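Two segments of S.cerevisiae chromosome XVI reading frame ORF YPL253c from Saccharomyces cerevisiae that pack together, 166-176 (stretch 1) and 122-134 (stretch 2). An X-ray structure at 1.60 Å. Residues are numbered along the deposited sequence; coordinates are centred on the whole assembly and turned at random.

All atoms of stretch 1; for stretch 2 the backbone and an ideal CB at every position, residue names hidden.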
ATOM      1  N   SER A 166       1.446   9.165  15.595  1.00 23.88           N
ATOM      2  CA  SER A 166       2.792   9.190  16.146  1.00 24.00           C
ATOM      3  C   SER A 166       3.190   7.807  16.609  1.00 23.39           C
ATOM      4  O   SER A 166       2.469   7.149  17.367  1.00 24.08           O
ATOM      5  CB  SER A 166       2.874  10.168  17.323  1.00 24.27           C
ATOM      6  OG  SER A 166       2.615  11.473  16.855  1.00 26.77           O
ATOM      7  N   LEU A 167       4.344   7.366  16.126  1.00 22.28           N
ATOM      8  CA  LEU A 167       4.924   6.107  16.544  1.00 21.34           C
ATOM      9  C   LEU A 167       6.050   6.410  17.519  1.00 20.67           C
ATOM     10  O   LEU A 167       6.960   7.185  17.214  1.00 20.67           O
ATOM     11  CB  LEU A 167       5.459   5.328  15.331  1.00 21.54           C
ATOM     12  CG  LEU A 167       4.510   4.497  14.453  1.00 22.13           C
ATOM     13  CD1 LEU A 167       3.345   5.288  13.870  1.00 24.57           C
ATOM     14  CD2 LEU A 167       5.313   3.855  13.334  1.00 20.76           C
ATOM     15  N   ASP A 168       5.954   5.832  18.711  1.00 20.56           N
ATOM     16  CA  ASP A 168       7.051   5.843  19.649  1.00 20.01           C
ATOM     17  C   ASP A 168       7.817   4.571  19.340  1.00 19.10           C
ATOM     18  O   ASP A 168       7.484   3.488  19.832  1.00 19.38           O
ATOM     19  CB  ASP A 168       6.508   5.855  21.082  1.00 20.84           C
ATOM     20  CG  ASP A 168       7.589   5.802  22.132  1.00 21.98           C
ATOM     21  OD1 ASP A 168       8.795   5.742  21.802  1.00 23.56           O
ATOM     22  OD2 ASP A 168       7.209   5.821  23.327  0.50 21.06           O
ATOM     23  N   SER A 169       8.786   4.715  18.433  1.00 17.86           N
ATOM     24  CA  SER A 169       9.605   3.615  17.954  1.00 16.98           C
ATOM     25  C   SER A 169      10.810   4.229  17.273  1.00 16.31           C
ATOM     26  O   SER A 169      10.824   5.428  16.981  1.00 15.39           O
ATOM     27  CB  SER A 169       8.818   2.738  16.970  1.00 16.95           C
ATOM     28  OG  SER A 169       8.677   3.380  15.713  1.00 16.49           O
ATOM     29  N   LYS A 170      11.824   3.404  17.036  1.00 16.48           N
ATOM     30  CA  LYS A 170      13.063   3.860  16.424  1.00 16.72           C
ATOM     31  C   LYS A 170      12.815   4.526  15.075  1.00 16.82           C
ATOM     32  O   LYS A 170      12.130   3.965  14.207  1.00 16.61           O
ATOM     33  CB  LYS A 170      14.006   2.679  16.242  1.00 16.37           C
ATOM     34  CG  LYS A 170      15.328   3.024  15.576  1.00 19.27           C
ATOM     35  CD  LYS A 170      16.181   3.947  16.428  1.00 24.31           C
ATOM     36  CE  LYS A 170      17.421   4.393  15.658  1.00 27.81           C
ATOM     37  NZ  LYS A 170      18.186   3.231  15.111  1.00 30.76           N
ATOM     38  N   LEU A 171      13.392   5.713  14.910  1.00 17.06           N
ATOM     39  CA  LEU A 171      13.306   6.472  13.665  1.00 17.55           C
ATOM     40  C   LEU A 171      14.685   6.596  13.033  1.00 17.96           C
ATOM     41  O   LEU A 171      15.668   6.934  13.704  1.00 18.69           O
ATOM     42  CB  LEU A 171      12.716   7.861  13.925  1.00 18.50           C
ATOM     43  CG  LEU A 171      12.505   8.763  12.699  1.00 19.59           C
ATOM     44  CD1 LEU A 171      11.306   9.666  12.853  1.00 22.31           C
ATOM     45  CD2 LEU A 171      13.748   9.577  12.361  1.00 20.60           C
ATOM     46  N   VAL A 172      14.748   6.318  11.736  1.00 17.32           N
ATOM     47  CA  VAL A 172      15.995   6.413  10.983  1.00 17.99           C
ATOM     48  C   VAL A 172      15.841   7.454   9.883  1.00 17.63           C
ATOM     49  O   VAL A 172      14.817   7.519   9.202  1.00 17.03           O
ATOM     50  CB  VAL A 172      16.383   5.062  10.360  1.00 18.31           C
ATOM     51  CG1 VAL A 172      17.649   5.189   9.526  1.00 20.99           C
ATOM     52  CG2 VAL A 172      16.565   3.988  11.454  1.00 20.13           C
ATOM     53  N   ILE A 173      16.871   8.279   9.716  1.00 16.82           N
ATOM     54  CA  ILE A 173      16.949   9.167   8.567  1.00 17.45           C
ATOM     55  C   ILE A 173      17.664   8.422   7.439  1.00 18.11           C
ATOM     56  O   ILE A 173      18.793   7.973   7.609  1.00 18.18           O
ATOM     57  CB  ILE A 173      17.679  10.464   8.930  1.00 16.93           C
ATOM     58  CG1 ILE A 173      16.880  11.206  10.004  1.00 19.60           C
ATOM     59  CG2 ILE A 173      17.852  11.307   7.672  1.00 18.60           C
ATOM     60  CD1 ILE A 173      17.560  12.439  10.566  1.00 21.79           C
ATOM     61  N   ILE A 174      16.985   8.261   6.299  1.00 18.60           N
ATOM     62  CA  ILE A 174      17.531   7.484   5.192  1.00 20.39           C
ATOM     63  C   ILE A 174      18.349   8.355   4.224  1.00 21.46           C
ATOM     64  O   ILE A 174      17.822   9.283   3.634  1.00 22.59           O
ATOM     65  CB  ILE A 174      16.402   6.790   4.381  1.00 20.16           C
ATOM     66  CG1 ILE A 174      15.522   5.948   5.292  1.00 20.71           C
ATOM     67  CG2 ILE A 174      17.001   5.948   3.234  1.00 20.46           C
ATOM     68  CD1 ILE A 174      14.470   5.163   4.532  1.00 23.82           C
ATOM     69  N   GLU A 175      19.633   8.042   4.075  1.00 23.50           N
ATOM     70  CA  GLU A 175      20.494   8.763   3.128  1.00 24.71           C
ATOM     71  C   GLU A 175      20.642   7.968   1.832  0.70 25.81           C
ATOM     72  O   GLU A 175      20.540   8.525   0.738  1.00 26.18           O
ATOM     73  CB  GLU A 175      21.883   9.007   3.730  0.50 24.66           C
ATOM     74  CG  GLU A 175      21.897   9.648   5.113  0.50 24.79           C
ATOM     75  CD  GLU A 175      21.505  11.120   5.110  0.50 25.41           C
ATOM     76  OE1 GLU A 175      21.432  11.728   4.017  0.50 25.25           O
ATOM     77  OE2 GLU A 175      21.278  11.674   6.211  1.00 26.80           O
ATOM     78  N   ASN A 176      20.888   6.668   1.972  1.00 26.72           N
ATOM     79  CA  ASN A 176      21.150   5.797   0.826  1.00 27.43           C
ATOM     80  C   ASN A 176      20.252   4.556   0.856  1.00 27.41           C
ATOM     81  O   ASN A 176      20.726   3.426   1.016  0.70 27.55           O
ATOM     82  CB  ASN A 176      22.634   5.406   0.778  0.20 27.27           C
ATOM     83  CG  ASN A 176      23.566   6.614   0.795  0.50 27.70           C
ATOM     84  OD1 ASN A 176      23.446   7.522  -0.028  0.50 27.23           O
ATOM     85  ND2 ASN A 176      24.498   6.624   1.741  0.50 28.23           N
ATOM     86  N   UNK A 122      12.991  12.111  -4.942  1.00 15.60           N
ATOM     87  CA  UNK A 122      12.447  12.392  -3.610  1.00 15.80           C
ATOM     88  C   UNK A 122      13.551  12.759  -2.650  1.00 16.02           C
ATOM     89  O   UNK A 122      13.374  13.666  -1.840  1.00 16.25           O
ATOM     90  CB  UNK A 122      11.667  11.190  -3.074  1.00 15.80           C
ATOM     91  N   UNK A 123      14.704  12.101  -2.777  1.00 16.42           N
ATOM     92  CA  UNK A 123      15.896  12.469  -1.992  1.00 16.76           C
ATOM     93  C   UNK A 123      16.429  13.860  -2.354  1.00 17.39           C
ATOM     94  O   UNK A 123      17.027  14.534  -1.511  1.00 17.83           O
ATOM     95  CB  UNK A 123      16.999  11.430  -2.202  1.00 16.76           C
ATOM     96  N   UNK A 124      16.205  14.303  -3.590  1.00 18.09           N
ATOM     97  CA  UNK A 124      16.649  15.653  -3.981  1.00 18.84           C
ATOM     98  C   UNK A 124      15.849  16.747  -3.314  1.00 18.73           C
ATOM     99  O   UNK A 124      16.389  17.812  -2.992  1.00 20.36           O
ATOM    100  CB  UNK A 124      16.558  15.821  -5.499  1.00 18.84           C
ATOM    101  N   UNK A 125      14.572  16.462  -3.084  1.00 18.20           N
ATOM    102  CA  UNK A 125      13.611  17.436  -2.605  1.00 17.04           C
ATOM    103  C   UNK A 125      13.350  17.361  -1.098  1.00 16.22           C
ATOM    104  O   UNK A 125      12.875  18.339  -0.516  1.00 16.30           O
ATOM    105  CB  UNK A 125      12.292  17.254  -3.359  1.00 17.04           C
ATOM    106  N   UNK A 126      13.632  16.211  -0.494  1.00 14.77           N
ATOM    107  CA  UNK A 126      13.236  15.952   0.901  1.00 14.68           C
ATOM    108  C   UNK A 126      14.310  15.233   1.678  1.00 14.19           C
ATOM    109  O   UNK A 126      15.076  14.437   1.113  1.00 13.89           O
ATOM    110  CB  UNK A 126      11.946  15.130   0.946  1.00 14.68           C
ATOM    111  N   UNK A 127      14.330  15.479   2.993  1.00 14.05           N
ATOM    112  CA  UNK A 127      14.986  14.536   3.901  1.00 14.94           C
ATOM    113  C   UNK A 127      13.911  13.535   4.337  1.00 14.66           C
ATOM    114  O   UNK A 127      12.791  13.913   4.688  1.00 14.83           O
ATOM    115  CB  UNK A 127      15.621  15.245   5.099  1.00 14.94           C
ATOM    116  N   UNK A 128      14.259  12.262   4.252  1.00 14.44           N
ATOM    117  CA  UNK A 128      13.286  11.170   4.389  1.00 15.05           C
ATOM    118  C   UNK A 128      13.577  10.352   5.641  1.00 14.72           C
ATOM    119  O   UNK A 128      14.719   9.921   5.854  1.00 15.34           O
ATOM    120  CB  UNK A 128      13.307  10.268   3.153  1.00 15.05           C
ATOM    121  N   UNK A 129      12.557  10.156   6.477  1.00 14.76           N
ATOM    122  CA  UNK A 129      12.701   9.304   7.660  1.00 14.29           C
ATOM    123  C   UNK A 129      11.810   8.078   7.572  1.00 14.09           C
ATOM    124  O   UNK A 129      10.842   8.061   6.817  1.00 13.83           O
ATOM    125  CB  UNK A 129      12.374  10.093   8.930  1.00 14.29           C
ATOM    126  N   UNK A 130      12.143   7.066   8.360  1.00 13.69           N
ATOM    127  CA  UNK A 130      11.358   5.841   8.390  1.00 12.87           C
ATOM    128  C   UNK A 130      11.273   5.252   9.789  1.00 12.85           C
ATOM    129  O   UNK A 130      12.257   5.242  10.522  1.00 13.17           O
ATOM    130  CB  UNK A 130      11.955   4.811   7.429  1.00 12.87           C
ATOM    131  N   UNK A 131      10.076   4.788  10.122  1.00 12.54           N
ATOM    132  CA  UNK A 131       9.836   3.926  11.286  1.00 12.40           C
ATOM    133  C   UNK A 131       9.093   2.698  10.804  1.00 12.83           C
ATOM    134  O   UNK A 131       8.389   2.762   9.801  1.00 11.84           O
ATOM    135  CB  UNK A 131       9.048   4.651  12.379  1.00 12.40           C
ATOM    136  N   UNK A 132       9.239   1.594  11.521  1.00 12.15           N
ATOM    137  CA  UNK A 132       8.633   0.327  11.095  1.00 11.95           C
ATOM    138  C   UNK A 132       8.305  -0.459  12.347  1.00 13.32           C
ATOM    139  O   UNK A 132       9.200  -0.837  13.093  1.00 13.74           O
ATOM    140  CB  UNK A 132       9.557  -0.467  10.169  1.00 11.95           C
ATOM    141  N   UNK A 133       7.010  -0.666  12.576  1.00 13.67           N
ATOM    142  CA  UNK A 133       6.557  -1.458  13.715  1.00 14.72           C
ATOM    143  C   UNK A 133       5.642  -2.585  13.252  1.00 15.99           C
ATOM    144  O   UNK A 133       5.130  -2.558  12.139  1.00 15.76           O
ATOM    145  CB  UNK A 133       5.836  -0.573  14.733  1.00 14.72           C
ATOM    146  N   UNK A 134       5.448  -3.576  14.123  1.00 17.58           N
ATOM    147  CA  UNK A 134       4.495  -4.647  13.859  1.00 20.56           C
ATOM    148  C   UNK A 134       3.539  -4.791  15.033  1.00 22.35           C
ATOM    149  O   UNK A 134       3.977  -4.864  16.180  1.00 21.91           O
ATOM    150  CB  UNK A 134       5.220  -5.968  13.593  1.00 20.56           C
TER

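Position 122 is helical and its ideal CB finds nothing of stretch 1 within 5.5 Å, so the contact sets no rule there; it is Tyr122. Position 123, also helical, points its CB toward stretch 1, 5.4 Å from Glu175 O. Backbone carbonyls lie ahead, so a long side chain ending in a donor would suit: Gln, Lys or Arg. The deposited Gln123 places NE2 2.9 Å from Ile174 O in a nearly straight hydrogen bond, while its OE1 accepts from water 1, which also donates to Ile174 O.

Positions 124, 125 and 126 are out of reach and accept almost anything as far as stretch 1 is concerned. They are Lys124, Gln125 and Tyr126, the last being where the chain leaves helical angles for the strand.

Position 127 points sideways, its CB 5.2 Å from Ile173 CG2. A small or medium apolar residue, ideally beta-branched, would fit; Val127 brings CG1 to 3.7 Å from Ile173 CG2.

The carbonyl O of 128 accepts from Ile174 N at 2.8 Å. The ideal CB lies 4.6 Å from Ile174 O, which allows many side chains, an aliphatic among them; the deposited residue is Ile128.

Position 129 pairs with Ile173 at a non-hydrogen-bonded site, where the CA atoms are just 4.3 Å apart. With Leu171 CD2 3.7 Å from the ideal CB, Val, Thr or Ile would suit. Thr129 sets CG2 4.0 Å from Ile173 CG1, and its OG1 is satisfied elsewhere in the structure.

Position 130 forms the antiparallel hydrogen-bonded pair with Val172: N donates to Val172 O at 2.8 Å, and O accepts from Val172 N at 3.0 Å. Ile174 CD1 lies 3.9 Å from the ideal CB, calling for an apolar side chain. Leu130 answers, its CB 3.8 Å from Ile174 CD1.

Position 131 looks sideways, yet the carbonyls of Leu167 and Ser169 lie within reach of a longer chain. A flexible donor is wanted, Gln or perhaps Lys. Gln131 extends so that NE2 hydrogen-bonds both Leu167 O and Ser169 O, each at 3.0 Å, joining the first strand to the loop that follows. Water 2 links its OE1 to Leu167 N.

Position 132 points its CB away, with nothing of stretch 1 within 5.5 Å, so the side chain is free; Phe132 N donates to water 3, whose O lies 2.6 Å from Lys170 O.

Position 133 turns toward Leu167 CD2, 4.7 Å from the ideal CB, with Ser169 OG nearby. A compact aliphatic suits; Val133 CG1 sits 4.1 Å from Leu167 CD2. Position 134 is out of reach, so the contact sets no preference; it is Phe134.

Stretch 2, residues 122-134: YQKQYVITLQFVF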
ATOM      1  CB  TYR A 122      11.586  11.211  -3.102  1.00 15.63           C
ATOM      2  CG  TYR A 122      10.654  10.793  -4.197  1.00 15.57           C
ATOM      3  CD1 TYR A 122       9.683  11.677  -4.686  1.00 17.31           C
ATOM      4  CD2 TYR A 122      10.800   9.559  -4.829  1.00 15.85           C
ATOM      5  CE1 TYR A 122       8.855  11.326  -5.743  1.00 17.00           C
ATOM      6  CE2 TYR A 122       9.965   9.201  -5.897  1.00 15.99           C
ATOM      7  CZ  TYR A 122       9.002  10.086  -6.340  1.00 16.54           C
ATOM      8  OH  TYR A 122       8.212   9.741  -7.405  1.00 17.47           O
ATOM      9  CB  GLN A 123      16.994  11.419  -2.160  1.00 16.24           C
ATOM     10  CG  GLN A 123      16.758  10.119  -1.398  1.00 16.36           C
ATOM     11  CD  GLN A 123      16.987  10.269   0.107  1.00 17.16           C
ATOM     12  OE1 GLN A 123      17.058  11.392   0.630  1.00 19.47           O
ATOM     13  NE2 GLN A 123      17.111   9.149   0.802  1.00 17.34           N
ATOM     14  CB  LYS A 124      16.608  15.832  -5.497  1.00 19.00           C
ATOM     15  CG  LYS A 124      17.556  14.898  -6.200  1.00 21.61           C
ATOM     16  CD  LYS A 124      17.575  15.141  -7.698  0.10 19.64           C
ATOM     17  CE  LYS A 124      18.140  13.944  -8.450  0.10 19.36           C
ATOM     18  NZ  LYS A 124      19.485  13.527  -7.959  0.10 18.23           N
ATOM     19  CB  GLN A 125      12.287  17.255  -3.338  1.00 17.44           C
ATOM     20  CG  GLN A 125      12.348  17.324  -4.861  1.00 20.79           C
ATOM     21  CD  GLN A 125      11.032  16.881  -5.470  1.00 23.94           C
ATOM     22  OE1 GLN A 125      10.759  15.686  -5.596  0.50 25.97           O
ATOM     23  NE2 GLN A 125      10.195  17.842  -5.815  1.00 27.14           N
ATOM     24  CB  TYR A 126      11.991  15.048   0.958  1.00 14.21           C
ATOM     25  CG  TYR A 126      10.802  15.581   0.214  1.00 15.28           C
ATOM     26  CD1 TYR A 126       9.920  16.477   0.816  1.00 15.34           C
ATOM     27  CD2 TYR A 126      10.545  15.169  -1.103  1.00 15.15           C
ATOM     28  CE1 TYR A 126       8.820  16.978   0.122  1.00 15.87           C
ATOM     29  CE2 TYR A 126       9.447  15.633  -1.787  1.00 16.02           C
ATOM     30  CZ  TYR A 126       8.596  16.550  -1.187  1.00 15.06           C
ATOM     31  OH  TYR A 126       7.506  17.023  -1.890  1.00 18.44           O
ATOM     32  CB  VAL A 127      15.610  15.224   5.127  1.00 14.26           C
ATOM     33  CG1 VAL A 127      16.151  14.189   6.117  1.00 16.21           C
ATOM     34  CG2 VAL A 127      16.761  16.122   4.681  1.00 15.07           C
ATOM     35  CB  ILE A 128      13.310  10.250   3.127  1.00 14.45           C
ATOM     36  CG1 ILE A 128      12.984  11.081   1.887  1.00 16.19           C
ATOM     37  CG2 ILE A 128      12.328   9.086   3.278  1.00 16.16           C
ATOM     38  CD1 ILE A 128      13.127  10.346   0.573  1.00 15.67           C
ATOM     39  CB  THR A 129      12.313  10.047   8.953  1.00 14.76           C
ATOM     40  OG1 THR A 129      10.897  10.222   8.994  1.00 16.04           O
ATOM     41  CG2 THR A 129      12.977  11.408   8.995  1.00 15.62           C
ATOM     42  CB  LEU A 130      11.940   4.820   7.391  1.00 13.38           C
ATOM     43  CG  LEU A 130      11.144   3.532   7.118  1.00 13.69           C
ATOM     44  CD1 LEU A 130      11.294   3.045   5.665  1.00 16.69           C
ATOM     45  CD2 LEU A 130      11.538   2.424   8.102  1.00 15.71           C
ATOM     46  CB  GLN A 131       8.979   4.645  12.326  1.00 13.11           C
ATOM     47  CG  GLN A 131       9.656   5.891  12.890  1.00 14.12           C
ATOM     48  CD  GLN A 131       8.719   6.706  13.712  1.00 16.37           C
ATOM     49  OE1 GLN A 131       7.869   7.417  13.179  1.00 20.83           O
ATOM     50  NE2 GLN A 131       8.858   6.618  15.023  1.00 15.31           N
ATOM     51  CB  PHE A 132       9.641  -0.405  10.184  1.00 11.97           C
ATOM     52  CG  PHE A 132       9.180  -1.733   9.634  1.00 12.44           C
ATOM     53  CD1 PHE A 132       7.847  -2.123   9.632  1.00 12.74           C
ATOM     54  CD2 PHE A 132      10.123  -2.576   9.061  1.00 13.88           C
ATOM     55  CE1 PHE A 132       7.457  -3.368   9.102  1.00 14.36           C
ATOM     56  CE2 PHE A 132       9.743  -3.808   8.514  1.00 13.75           C
ATOM     57  CZ  PHE A 132       8.430  -4.206   8.545  1.00 13.11           C
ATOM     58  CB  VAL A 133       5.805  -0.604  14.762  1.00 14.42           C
ATOM     59  CG1 VAL A 133       6.682   0.534  15.272  1.00 15.35           C
ATOM     60  CG2 VAL A 133       4.505  -0.068  14.188  1.00 15.48           C
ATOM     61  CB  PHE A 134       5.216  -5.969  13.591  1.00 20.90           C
ATOM     62  CG  PHE A 134       4.306  -7.078  13.163  1.00 23.27           C
ATOM     63  CD1 PHE A 134       3.790  -7.103  11.873  1.00 25.29           C
ATOM     64  CD2 PHE A 134       3.960  -8.093  14.047  1.00 26.75           C
ATOM     65  CE1 PHE A 134       2.947  -8.116  11.461  1.00 26.91           C
ATOM     66  CE2 PHE A 134       3.111  -9.122  13.645  1.00 27.13           C
ATOM     67  CZ  PHE A 134       2.605  -9.130  12.347  1.00 26.45           C
TER
HETATM   68  O   HOH W   1      16.947  11.735   3.336  1.00 14.67           O
HETATM   69  O   HOH W   2       6.028   9.103  14.385  1.00 22.37           O
HETATM   70  O   HOH W   3      10.524   1.888  14.161  1.00 12.54           O
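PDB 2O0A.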